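Local coordinates for PlaB phospholipase (Legionella pneumophila, PDB 6ZTI), which hydrolyses phospholipids as an alpha/beta hydrolase-type virulence enzyme whose activity is controlled by NAD(H)-mediated tetramerization, at the interface of chains A and B. Numbering follows the deposited sequence. Chains: chain A/B, PlaB phospholipase.

The interface of chains A and B. Residues chain A 57-59; chain B 468-470.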
# COMPACT_ATOMS: atom_id res chain seq x y z
N LEU A 57 -6.44 36.31 -22.70
CA LEU A 57 -5.61 35.17 -22.33
C LEU A 57 -6.09 34.60 -21.00
O LEU A 57 -6.11 35.31 -20.00
CB LEU A 57 -4.14 35.57 -22.22
CG LEU A 57 -3.51 36.26 -23.42
CD1 LEU A 57 -2.00 36.39 -23.21
CD2 LEU A 57 -3.82 35.50 -24.68
N GLY A 58 -6.46 33.32 -21.00
CA GLY A 58 -6.79 32.64 -19.76
C GLY A 58 -5.54 32.04 -19.13
O GLY A 58 -4.62 31.62 -19.82
N ARG A 59 -5.51 32.06 -17.80
CA ARG A 59 -4.41 31.45 -17.05
C ARG A 59 -4.99 30.76 -15.83
O ARG A 59 -5.70 31.39 -15.03
CB ARG A 59 -3.36 32.49 -16.65
CG ARG A 59 -3.84 33.60 -15.73
CD ARG A 59 -2.72 34.63 -15.49
NE ARG A 59 -3.03 35.52 -14.39
CZ ARG A 59 -3.80 36.61 -14.49
NH1 ARG A 59 -4.32 36.94 -15.66
NH2 ARG A 59 -4.04 37.35 -13.42
N PHE B 468 -8.18 30.49 -11.62
CA PHE B 468 -8.43 30.84 -13.01
C PHE B 468 -8.70 32.33 -13.12
O PHE B 468 -9.63 32.85 -12.48
CB PHE B 468 -9.62 30.04 -13.59
CG PHE B 468 -9.55 29.85 -15.08
CD1 PHE B 468 -9.34 30.92 -15.93
CD2 PHE B 468 -9.71 28.59 -15.62
CE1 PHE B 468 -9.29 30.74 -17.31
CE2 PHE B 468 -9.65 28.38 -17.00
CZ PHE B 468 -9.44 29.47 -17.85
N ARG B 469 -7.91 33.02 -13.94
CA ARG B 469 -8.13 34.42 -14.27
C ARG B 469 -8.07 34.57 -15.79
O ARG B 469 -7.47 33.75 -16.48
CB ARG B 469 -7.07 35.33 -13.60
CG ARG B 469 -7.01 35.25 -12.08
CD ARG B 469 -8.05 36.15 -11.41
NE ARG B 469 -9.37 35.52 -11.35
CZ ARG B 469 -10.50 36.16 -11.05
NH1 ARG B 469 -10.48 37.45 -10.79
NH2 ARG B 469 -11.66 35.50 -11.01
N ILE B 470 -8.70 35.62 -16.30
CA ILE B 470 -8.56 36.00 -17.70
C ILE B 470 -8.21 37.49 -17.78
O ILE B 470 -8.69 38.29 -16.97
CB ILE B 470 -9.82 35.69 -18.53
CG1 ILE B 470 -11.02 36.53 -18.06
CG2 ILE B 470 -10.16 34.22 -18.46
CD1 ILE B 470 -12.24 36.37 -18.94
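A:Arg59 and B:Arg469 face each other where strand 468-471 of chain B, close to its C-terminus, lies antiparallel against strand 55-60 of chain A and pairs with it across the interface, apparently adding a short strand to the sheet of chain A. Their backbones pair reciprocally: A:Arg59 N donates to B:Arg469 O at 2.9 Å, and B:Arg469 N returns a bond to A:Arg59 O at 3.0 Å. This is one patch of a two-fold symmetric contact between identical subunits, repeated with the chains exchanged, and it probably helps hold the tetramer together.

The two arginine side chains sit on the same side of this pair, yet their charged ends do not stack. In A:Arg59, chi1 of 62° tucks CG in between the two backbone branches, N and C, and the chain then runs extended to NE. This carries the guanidinium across to chain B, where one face lies over the beta-methylene (CB) of B:Arg469, centred on the group, with A:Arg59 CZ 3.6 Å from B:Arg469 CB. B:Arg469 bends at chi2 and chi3 instead, turning its own guanidinium back along chain B, 79° from the plane of the other. A:Arg59 NH2 and B:Arg469 NE remain 6.0 Å apart, which probably eases the like charges.

On the opposite side of the paired strands, A:Gly58 offers a bare CA to two chain B side chains. B:Ile470 brings its CG2 branch to 3.9 Å from A:Gly58 CA, while the ring of B:Phe468 presents CE1 to the same carbon. B:Phe468 also helps fix the bent arginine through its carbonyl: B:Arg469 NE donates to B:Phe468 O at 2.9 Å, the oxygen lying close to the guanidinium plane and the donor tilted 30° from the carbonyl plane.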